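Local structure of prepilin-like protein (Thermus thermophilus, 6QVF) at the interface of chains A and B. The protein is a type IV pilin-like protein of natural competence that binds DNA, probably as a receptor at the pilus tip during DNA uptake. Coordinates in Å, arbitrary orientation; residue numbers count along the deposited sequence, not the author numbering. Chains: chain A/B, Prepilin-like protein.

The interface of chains A and B. Residues chain A 132-135; chain B 133-137.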
ATOM      1  N   VAL A 132      -6.278  -7.908   7.488  1.00 13.81           N
ATOM      2  CA  VAL A 132      -6.178  -6.562   6.959  1.00 13.55           C
ATOM      3  C   VAL A 132      -4.730  -6.297   6.548  1.00 13.32           C
ATOM      4  O   VAL A 132      -3.823  -6.518   7.328  1.00 14.54           O
ATOM      5  CB  VAL A 132      -6.660  -5.481   7.938  1.00 13.87           C
ATOM      6  CG1 VAL A 132      -6.459  -4.081   7.361  1.00 16.00           C
ATOM      7  CG2 VAL A 132      -8.093  -5.720   8.378  1.00 14.96           C
ATOM      8  N   THR A 133      -4.555  -5.873   5.300  1.00 12.38           N
ATOM      9  CA  THR A 133      -3.224  -5.577   4.734  1.00 13.38           C
ATOM     10  C   THR A 133      -3.189  -4.110   4.328  1.00 13.48           C
ATOM     11  O   THR A 133      -3.988  -3.646   3.485  1.00 13.84           O
ATOM     12  CB  THR A 133      -2.917  -6.436   3.497  1.00 16.40           C
ATOM     13  OG1 THR A 133      -2.811  -7.801   3.892  1.00 16.31           O
ATOM     14  CG2 THR A 133      -1.650  -6.038   2.774  1.00 16.23           C
ATOM     15  N   LEU A 134      -2.241  -3.375   4.925  1.00 13.01           N
ATOM     16  CA  LEU A 134      -2.058  -1.974   4.699  1.00 13.43           C
ATOM     17  C   LEU A 134      -0.619  -1.700   4.282  1.00 14.30           C
ATOM     18  O   LEU A 134       0.299  -2.356   4.685  1.00 15.21           O
ATOM     19  CB  LEU A 134      -2.352  -1.148   5.958  1.00 14.03           C
ATOM     20  CG  LEU A 134      -3.721  -1.335   6.608  1.00 15.98           C
ATOM     21  CD1 LEU A 134      -3.844  -0.520   7.885  1.00 16.79           C
ATOM     22  CD2 LEU A 134      -4.839  -0.941   5.660  1.00 15.70           C
ATOM     23  N   GLY A 135      -0.472  -0.678   3.472  1.00 13.37           N
ATOM     24  CA  GLY A 135       0.854  -0.203   3.031  1.00 13.17           C
ATOM     25  C   GLY A 135       0.993   1.304   3.109  1.00 13.06           C
ATOM     26  O   GLY A 135       0.032   2.066   3.073  1.00 13.76           O
TER
ATOM     27  N   THR B 133       1.072   8.763   1.169  1.00 14.38           N
ATOM     28  CA  THR B 133       0.487   7.732   0.275  1.00 14.87           C
ATOM     29  C   THR B 133       0.266   6.444   1.050  1.00 14.16           C
ATOM     30  O   THR B 133       1.231   5.856   1.595  1.00 14.34           O
ATOM     31  CB  THR B 133       1.398   7.419  -0.918  1.00 17.04           C
ATOM     32  OG1 THR B 133       1.488   8.585  -1.741  1.00 18.10           O
ATOM     33  CG2 THR B 133       0.904   6.260  -1.763  1.00 16.08           C
ATOM     34  N   LEU B 134      -0.995   5.988   1.066  1.00 15.34           N
ATOM     35  CA  LEU B 134      -1.417   4.791   1.760  1.00 14.20           C
ATOM     36  C   LEU B 134      -2.154   3.864   0.792  1.00 15.32           C
ATOM     37  O   LEU B 134      -2.821   4.301  -0.114  1.00 15.93           O
ATOM     38  CB  LEU B 134      -2.354   5.120   2.916  1.00 13.38           C
ATOM     39  CG  LEU B 134      -1.819   6.100   3.950  1.00 15.26           C
ATOM     40  CD1 LEU B 134      -2.902   6.434   4.946  1.00 16.05           C
ATOM     41  CD2 LEU B 134      -0.599   5.560   4.663  1.00 16.41           C
ATOM     42  N   GLY B 135      -2.047   2.580   1.062  1.00 13.89           N
ATOM     43  CA  GLY B 135      -2.721   1.550   0.307  1.00 13.58           C
ATOM     44  C   GLY B 135      -3.374   0.521   1.202  1.00 13.71           C
ATOM     45  O   GLY B 135      -2.968   0.285   2.328  1.00 13.21           O
ATOM     46  N   ARG B 136      -4.419  -0.093   0.664  1.00 12.88           N
ATOM     47  CA  ARG B 136      -4.990  -1.264   1.258  1.00 14.06           C
ATOM     48  C   ARG B 136      -5.210  -2.298   0.156  1.00 13.75           C
ATOM     49  O   ARG B 136      -5.670  -1.965  -0.928  1.00 13.96           O
ATOM     50  CB  ARG B 136      -6.300  -0.945   1.996  1.00 14.09           C
ATOM     51  CG  ARG B 136      -6.939  -2.167   2.627  1.00 14.19           C
ATOM     52  CD  ARG B 136      -8.047  -1.881   3.637  1.00 15.41           C
ATOM     53  NE  ARG B 136      -8.608  -3.130   4.145  1.00 15.96           N
ATOM     54  CZ  ARG B 136      -9.744  -3.224   4.793  1.00 19.02           C
ATOM     55  NH1 ARG B 136     -10.395  -2.099   5.094  1.00 19.17           N
ATOM     56  NH2 ARG B 136     -10.245  -4.440   5.044  1.00 19.88           N
ATOM     57  N   ARG B 137      -4.875  -3.536   0.482  1.00 12.89           N
ATOM     58  CA  ARG B 137      -5.053  -4.695  -0.410  1.00 13.76           C
ATOM     59  C   ARG B 137      -6.214  -5.535   0.115  1.00 13.53           C
ATOM     60  O   ARG B 137      -6.136  -6.036   1.228  1.00 14.74           O
ATOM     61  CB  ARG B 137      -3.787  -5.545  -0.433  1.00 14.29           C
ATOM     62  CG  ARG B 137      -3.823  -6.716  -1.392  1.00 15.01           C
ATOM     63  CD  ARG B 137      -2.503  -7.446  -1.447  1.00 16.20           C
ATOM     64  NE  ARG B 137      -2.439  -8.521  -2.463  1.00 17.24           N
ATOM     65  CZ  ARG B 137      -2.686  -9.796  -2.218  1.00 19.65           C
ATOM     66  NH1 ARG B 137      -3.029 -10.178  -0.999  1.00 21.02           N
ATOM     67  NH2 ARG B 137      -2.517 -10.679  -3.201  1.00 23.47           N
TER
HETATM   68  O   HOH W   1      -6.927  -5.439   3.717  1.00 15.43           O
HETATM   69  O   HOH W   2      -2.435   2.135   4.697  1.00 18.34           O
HETATM   70  O   HOH W   3      -3.881  -8.966   1.431  1.00 26.50           O
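Strand 131-139 of chain A runs antiparallel to the same strand of chain B, a compact example of two identical edge strands joining their sheets through backbone pairing. The two-fold axis passes near the glycines, where A:Gly135 and B:Gly135 exchange a pair of hydrogen bonds: the amide N of A:Gly135 lies 2.9 Å from the carbonyl O of B:Gly135, and the reverse bond, from B:Gly135 N to A:Gly135 O, matches it. Each N-H comes in above the carbonyl plane and not along a lone pair, though the bonds are nearly straight (166° at H in the first). Water 2 bridges both glycine oxygens, so each carbonyl is shared between an amide and a water. Further along, B:Arg137 N donates to the carbonyl O of A:Thr133 at 3.1 Å.

Side chains divide between the two faces of the ribbon. On one, A:Thr133 and B:Arg137 lie side by side, the methyl CG2 3.9 Å from B:Arg137 CB, while water 3 links the threonine hydroxyl OG1 to NH1 at the guanidinium edge. On the other, B:Arg136 leaves its backbone with CG anti to N (chi1 179°) and stays extended to NE, crossing A:Leu134 obliquely so that methyl CD2 rests 3.9 Å from CG. A:Val132 CG1, anti to its own backbone N (chi1 177°), comes obliquely to 4.0 Å from B:Arg136 NE. That NE meets water 1 in plane, 2.9 Å away. Water 1 also meets the amide N of A:Thr133 and the carbonyl O of B:Arg137. An alanine at B:Arg136, lacking CG, CD and NE, would probably loosen water 1 and cost A:Leu134 CD2 and A:Val132 CG1 their packing.

Because the whole interface is symmetric, the A:Thr133–B:Arg137 and A:Leu134–B:Arg136 contacts recur with the chains exchanged, while the glycine pair is its own twin. The deposited dimer may not be the biological assembly; within each subunit, the strand follows strand 117-125 and forms the edge of the pilin sheet that packs against the long N-terminal helix 4-30.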